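Periplasmic molybdate-binding protein (Azotobacter vinelandii, PDB 1ATG) binds molybdate or tungstate in a pocket between its two domains, as the periplasmic component of what is probably an ABC-type oxyanion importer. Local coordinates at residues A[4-7]-A[8-12]; A[56-59]-A[60-64]; A[97-101]-A[102-106]. All coordinates share one frame; numbering follows the deposited sequence.

Contact 1: A[4-7]-A[8-12]. With WO4 (tungstate(VI)ion), chain B.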
# COMPACT_ATOMS: atom_id res chain seq x y z
N VAL A 4 2.66 -5.91 -14.83
CA VAL A 4 2.83 -4.96 -13.74
C VAL A 4 2.67 -5.63 -12.38
O VAL A 4 1.69 -6.33 -12.17
CB VAL A 4 1.78 -3.84 -13.87
CG1 VAL A 4 1.89 -2.82 -12.74
CG2 VAL A 4 1.93 -3.12 -15.21
N VAL A 5 3.64 -5.39 -11.52
CA VAL A 5 3.60 -5.92 -10.16
C VAL A 5 3.43 -4.76 -9.18
O VAL A 5 4.04 -3.71 -9.32
CB VAL A 5 4.85 -6.76 -9.84
CG1 VAL A 5 6.11 -5.92 -9.87
CG2 VAL A 5 4.68 -7.48 -8.50
N THR A 6 2.56 -4.97 -8.21
CA THR A 6 2.27 -3.93 -7.24
C THR A 6 2.34 -4.41 -5.80
O THR A 6 1.95 -5.53 -5.47
CB THR A 6 0.89 -3.30 -7.51
OG1 THR A 6 0.67 -2.21 -6.60
CG2 THR A 6 -0.27 -4.27 -7.32
N ALA A 7 2.78 -3.51 -4.94
CA ALA A 7 2.62 -3.65 -3.49
C ALA A 7 1.13 -3.89 -3.27
O ALA A 7 0.27 -3.26 -3.91
CB ALA A 7 3.09 -2.38 -2.82
N THR A 8 0.80 -4.74 -2.29
CA THR A 8 -0.57 -5.14 -2.09
C THR A 8 -1.51 -3.99 -1.76
O THR A 8 -2.68 -4.10 -2.16
CB THR A 8 -0.78 -6.22 -1.01
OG1 THR A 8 -0.51 -5.71 0.30
CG2 THR A 8 0.08 -7.44 -1.27
N ASN A 9 -1.09 -2.93 -1.10
CA ASN A 9 -2.04 -1.86 -0.80
C ASN A 9 -2.76 -1.33 -2.04
O ASN A 9 -3.89 -0.86 -1.93
CB ASN A 9 -1.33 -0.67 -0.14
CG ASN A 9 -0.58 0.22 -1.10
OD1 ASN A 9 -1.07 1.25 -1.61
ND2 ASN A 9 0.67 -0.18 -1.39
N PHE A 10 -2.04 -1.30 -3.17
CA PHE A 10 -2.48 -0.63 -4.38
C PHE A 10 -3.18 -1.55 -5.35
O PHE A 10 -3.58 -1.11 -6.44
CB PHE A 10 -1.24 0.01 -5.03
CG PHE A 10 -1.49 1.10 -6.04
CD1 PHE A 10 -2.16 2.26 -5.71
CD2 PHE A 10 -1.02 0.95 -7.34
CE1 PHE A 10 -2.35 3.26 -6.65
CE2 PHE A 10 -1.22 1.95 -8.29
CZ PHE A 10 -1.90 3.09 -7.93
N LEU A 11 -3.38 -2.81 -4.98
CA LEU A 11 -3.98 -3.76 -5.92
C LEU A 11 -5.33 -3.34 -6.45
O LEU A 11 -5.54 -3.31 -7.68
CB LEU A 11 -4.10 -5.14 -5.26
CG LEU A 11 -4.75 -6.24 -6.11
CD1 LEU A 11 -4.00 -6.47 -7.41
CD2 LEU A 11 -4.80 -7.53 -5.30
N GLY A 12 -6.28 -3.03 -5.58
CA GLY A 12 -7.62 -2.67 -6.02
C GLY A 12 -7.60 -1.41 -6.87
O GLY A 12 -8.33 -1.30 -7.87
W WO4 B . 2.47 -3.26 1.25
O1 WO4 B . 1.73 -4.84 1.60
O2 WO4 B . 1.46 -2.33 0.20
O3 WO4 B . 2.71 -2.33 2.73
O4 WO4 B . 4.05 -3.46 0.48
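Thr-6 and Phe-10 meet where the strand ending at Ala-7 turns into the following helix. The hydroxyl of Thr-6 lies at the edge of the Phe-10 ring, near the ring plane, with OG1 3.3 Å from Phe-10 CB. Turned anti to the backbone nitrogen (chi1 -176°), Thr-6 OG1 donates to Ala-7 O at 2.9 Å. Phe-10 N approaches Ala-7 O from the opposite face of the carbonyl plane (3.1 Å, N-H...O 153°); two donors grip the oxygen, and the one from Phe-10 N closes the turn.

Asn-9 can be followed outward from its backbone, where Asn-9 N donates to tungstate O2 at 2.9 Å. Asn-9 CB lies 3.3 Å from tungstate O2, and chi1 of 79° sets CG between the backbone nitrogen and the carbonyl carbon. Asn-9 ND2 thereby gives tungstate O2 a second, nearly straight bond of 2.8 Å and rests 3.6 Å from Ala-7 CB, while OD1 accepts from Tyr-227 and Gln-192, which fix the amide flip. Thr-8 OG1 donates to tungstate O1 at 2.7 Å. The turn links strand 2-7, flanked by parallel strands 29-34 and 51-53, to helix 11-25 in a beta-alpha-beta unit, with Phe-10 packed against Phe-53, Tyr-77 and Tyr-227.

Contact 2: A[56-59]-A[60-64]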
# COMPACT_ATOMS: atom_id res chain seq x y z
N ASP A 56 6.77 2.14 -0.98
CA ASP A 56 7.77 3.03 -0.42
C ASP A 56 8.64 3.60 -1.54
O ASP A 56 8.42 3.39 -2.72
CB ASP A 56 8.63 2.33 0.63
CG ASP A 56 9.53 1.23 0.13
OD1 ASP A 56 9.71 1.01 -1.08
OD2 ASP A 56 10.08 0.51 1.02
N GLU A 57 9.62 4.37 -1.13
CA GLU A 57 10.64 4.94 -1.98
C GLU A 57 11.89 4.07 -1.94
O GLU A 57 12.61 3.95 -2.93
CB GLU A 57 11.06 6.34 -1.52
CG GLU A 57 9.95 7.34 -1.33
CD GLU A 57 10.47 8.76 -1.28
OE1 GLU A 57 10.68 9.32 -2.39
OE2 GLU A 57 10.67 9.28 -0.17
N LYS A 58 12.17 3.44 -0.80
CA LYS A 58 13.38 2.65 -0.61
C LYS A 58 13.57 1.57 -1.65
O LYS A 58 14.69 1.50 -2.22
CB LYS A 58 13.38 2.03 0.79
CG LYS A 58 14.61 1.18 1.12
CD LYS A 58 14.44 0.46 2.45
CE LYS A 58 13.58 -0.79 2.31
NZ LYS A 58 13.50 -1.54 3.59
N SER A 59 12.58 0.73 -1.93
CA SER A 59 12.79 -0.36 -2.89
C SER A 59 13.05 0.17 -4.28
O SER A 59 14.08 -0.20 -4.87
CB SER A 59 11.73 -1.45 -2.81
OG SER A 59 12.01 -2.28 -1.67
N PRO A 60 12.24 1.07 -4.83
CA PRO A 60 12.53 1.68 -6.12
C PRO A 60 13.89 2.35 -6.13
O PRO A 60 14.62 2.23 -7.14
CB PRO A 60 11.39 2.68 -6.29
CG PRO A 60 10.26 2.01 -5.58
CD PRO A 60 10.92 1.49 -4.30
N GLU A 61 14.29 3.07 -5.11
CA GLU A 61 15.60 3.72 -5.05
C GLU A 61 16.73 2.70 -5.09
O GLU A 61 17.69 2.88 -5.87
CB GLU A 61 15.74 4.56 -3.78
CG GLU A 61 14.95 5.85 -3.79
CD GLU A 61 14.84 6.52 -2.44
OE1 GLU A 61 15.18 5.91 -1.41
OE2 GLU A 61 14.38 7.69 -2.40
N LYS A 62 16.62 1.61 -4.35
CA LYS A 62 17.63 0.55 -4.39
C LYS A 62 17.72 -0.08 -5.76
O LYS A 62 18.83 -0.30 -6.27
CB LYS A 62 17.34 -0.51 -3.33
CG LYS A 62 17.61 -0.05 -1.91
CD LYS A 62 16.96 -0.93 -0.87
CE LYS A 62 17.64 -2.27 -0.71
NZ LYS A 62 16.82 -3.21 0.12
N LEU A 63 16.59 -0.34 -6.42
CA LEU A 63 16.59 -0.91 -7.76
C LEU A 63 17.28 0.04 -8.74
O LEU A 63 18.03 -0.41 -9.62
CB LEU A 63 15.17 -1.19 -8.24
CG LEU A 63 14.46 -2.34 -7.51
CD1 LEU A 63 13.00 -2.36 -7.91
CD2 LEU A 63 15.15 -3.67 -7.80
N ASP A 64 17.04 1.34 -8.60
CA ASP A 64 17.67 2.33 -9.47
C ASP A 64 19.17 2.33 -9.26
O ASP A 64 19.96 2.25 -10.22
CB ASP A 64 17.08 3.71 -9.19
CG ASP A 64 16.97 4.62 -10.39
OD1 ASP A 64 17.58 4.33 -11.45
OD2 ASP A 64 16.26 5.65 -10.29
O HOH W 1 14.02 -3.53 -0.24
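Ser-59 and Pro-60 lie in the tight part of this first helical turn. The peptide link to the proline itself imposes the 3.4 Å between Ser-59 CB and Pro-60 CD; the close packing comes from Pro-60 against Ser-54, Gln-193 and Val-195, and from Leu-63 against Phe-52 and Tyr-40. Asp-56 OD1 accepts from Ser-59 N at 3.0 Å, met from above the carboxylate plane, and touches Pro-60 CD at 3.5 Å. A chi1 of 66° turns the Asp-56 carboxylate back toward the helix start, where Ser-54 OG also bonds OD1. Glu-61 N reaches Glu-57 O at 2.9 Å, nearly along the C=O axis, and Leu-63 N bonds Ser-59 O similarly.

Looser are the lysine stems and the glutamates. Lys-58 and Lys-62 run side by side in the same direction, Lys-58 CG 3.7 Å from Lys-62 CD, with Lys-58 NZ and Lys-62 NZ 5.1 Å apart. Lys-62 also makes a cation-pi contact with Tyr-40, and a water links its NZ to the buried Ser-59 OG. Glu-57 OE1 and Glu-61 OE2 lie 4.0 Å apart, like charges that Arg-74 may ease through a long, weak ion pair with Glu-61. Asp-56, accepting from the backbone N three residues on, is a classic helix N-cap.

Contact 3: A[97-101]-A[102-106]. With ACT (acetate ion), chain C.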
# COMPACT_ATOMS: atom_id res chain seq x y z
N LYS A 97 -7.87 6.16 20.97
CA LYS A 97 -7.72 5.81 22.38
C LYS A 97 -7.91 4.32 22.63
O LYS A 97 -7.35 3.76 23.57
CB LYS A 97 -8.72 6.59 23.24
CG LYS A 97 -8.26 7.99 23.60
CD LYS A 97 -9.39 8.75 24.28
CE LYS A 97 -9.24 10.25 24.11
NZ LYS A 97 -7.81 10.67 24.17
N VAL A 98 -8.67 3.66 21.76
CA VAL A 98 -8.87 2.22 21.85
C VAL A 98 -7.56 1.46 21.94
O VAL A 98 -7.49 0.44 22.62
CB VAL A 98 -9.69 1.72 20.65
CG1 VAL A 98 -8.97 1.89 19.32
CG2 VAL A 98 -10.08 0.27 20.85
N LEU A 99 -6.50 1.93 21.29
CA LEU A 99 -5.24 1.20 21.30
C LEU A 99 -4.62 0.99 22.67
O LEU A 99 -3.86 0.04 22.87
CB LEU A 99 -4.22 1.92 20.41
CG LEU A 99 -4.51 1.81 18.92
CD1 LEU A 99 -3.60 2.77 18.15
CD2 LEU A 99 -4.31 0.39 18.42
N ALA A 100 -4.87 1.91 23.60
CA ALA A 100 -4.28 1.82 24.93
C ALA A 100 -5.11 0.98 25.89
O ALA A 100 -4.66 0.76 27.02
CB ALA A 100 -4.10 3.23 25.49
N GLY A 101 -6.27 0.49 25.47
CA GLY A 101 -7.13 -0.30 26.34
C GLY A 101 -7.08 -1.80 26.04
O GLY A 101 -6.36 -2.30 25.19
N ASN A 102 -7.91 -2.51 26.80
CA ASN A 102 -8.00 -3.97 26.69
C ASN A 102 -9.35 -4.42 26.18
O ASN A 102 -9.76 -5.57 26.41
CB ASN A 102 -7.68 -4.59 28.06
CG ASN A 102 -6.27 -4.27 28.53
OD1 ASN A 102 -5.31 -4.29 27.76
ND2 ASN A 102 -6.14 -3.96 29.82
N GLY A 103 -10.04 -3.58 25.42
CA GLY A 103 -11.34 -3.89 24.84
C GLY A 103 -11.29 -4.57 23.48
O GLY A 103 -12.27 -4.56 22.73
N TRP A 104 -10.20 -5.23 23.15
CA TRP A 104 -10.01 -5.91 21.88
C TRP A 104 -8.91 -6.93 22.09
O TRP A 104 -8.10 -6.80 23.03
CB TRP A 104 -9.66 -4.94 20.76
CG TRP A 104 -8.50 -4.04 21.09
CD1 TRP A 104 -8.55 -2.85 21.78
CD2 TRP A 104 -7.13 -4.26 20.76
NE1 TRP A 104 -7.29 -2.32 21.89
CE2 TRP A 104 -6.40 -3.15 21.27
CE3 TRP A 104 -6.43 -5.24 20.08
CZ2 TRP A 104 -5.02 -3.05 21.12
CZ3 TRP A 104 -5.07 -5.14 19.93
CH2 TRP A 104 -4.36 -4.04 20.45
N ARG A 105 -8.83 -7.91 21.22
CA ARG A 105 -7.90 -9.02 21.36
C ARG A 105 -6.63 -8.79 20.57
O ARG A 105 -5.59 -8.51 21.17
CB ARG A 105 -8.61 -10.32 20.96
CG ARG A 105 -9.76 -10.68 21.92
CD ARG A 105 -10.66 -11.75 21.32
NE ARG A 105 -11.53 -11.10 20.31
CZ ARG A 105 -12.59 -11.73 19.80
NH1 ARG A 105 -12.87 -12.97 20.15
NH2 ARG A 105 -13.36 -11.11 18.92
N HIS A 106 -6.67 -8.92 19.25
CA HIS A 106 -5.49 -8.76 18.41
C HIS A 106 -5.62 -7.63 17.40
O HIS A 106 -6.71 -7.21 17.02
CB HIS A 106 -5.25 -10.05 17.61
CG HIS A 106 -5.05 -11.25 18.49
ND1 HIS A 106 -6.07 -12.12 18.85
CD2 HIS A 106 -3.93 -11.70 19.11
CE1 HIS A 106 -5.58 -13.07 19.63
NE2 HIS A 106 -4.29 -12.84 19.81
C ACT C . -9.18 -11.27 17.49
O ACT C . -8.66 -10.14 17.49
OXT ACT C . -8.61 -12.24 18.08
CH3 ACT C . -10.50 -11.53 16.85
O HOH W 2 -9.59 -0.85 24.31
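The indole of Trp-104 meets the turn of residues 97-101 with its edge: Val-98 O and Leu-99 O both lie near the ring plane, Leu-99 O 3.7 Å from Trp-104 CZ2. Trp-104 NE1 donates to Val-98 O at 2.9 Å, with the oxygen tilted 15° out of the ring plane and the N-H...O angle bent to 147°. Arg-139 makes a cation-pi contact with the same ring and ties the loop together by hydrogen bonds to Gly-101 O, Trp-104 O and Arg-105 O. The guanidinium of Arg-105 carries the methyl of an acetate ion over one face, displaced toward the rim, and its NE is paired with Asp-159. Acetate OXT sits at the edge of the His-106 imidazole, near the ring plane, where His-106 ND1 donates to it in a nearly straight 2.7 Å bond; His-106 N holds acetate O at 2.9 Å. This acetate probably came from the crystallisation liquor.

Val-98 O is heavily used. Gly-101 N and Trp-104 NE1 reach it from opposite faces of its carbonyl plane, and a water donates to it while accepting from Gly-103 N. Val-98 CG2, anti to the backbone nitrogen, touches Trp-104 CD1 at 3.6 Å, the two side chains crossing at about a right angle. The result is a 3-10 turn whose Val-98 carbonyl, already bonded to Gly-101 N, also takes the indole N-H as the chain folds back, within the loop joining strand 75-86 to strand 107-110.

Only contact 1 touches the tungstate, whose hydrogen bonds are completed by Ser-36, Tyr-117 and Val-146. Contact 2 stands behind this first shell: its centre is about 16 Å from that of contact 1 and the nearest atoms of the two are about 6 Å apart, while the side chain of Asp-56 comes within about 7 Å of the anion. Ala-55, which immediately precedes that helix start, packs on Ala-7 and Asn-9 and so bridges the two regions. Contact 3 lies on the other side of the chain's centre from contact 2, about 35 Å between centres, and its centre is about 30 Å from that of contact 1. Its acetate lies far from the tungstate pocket.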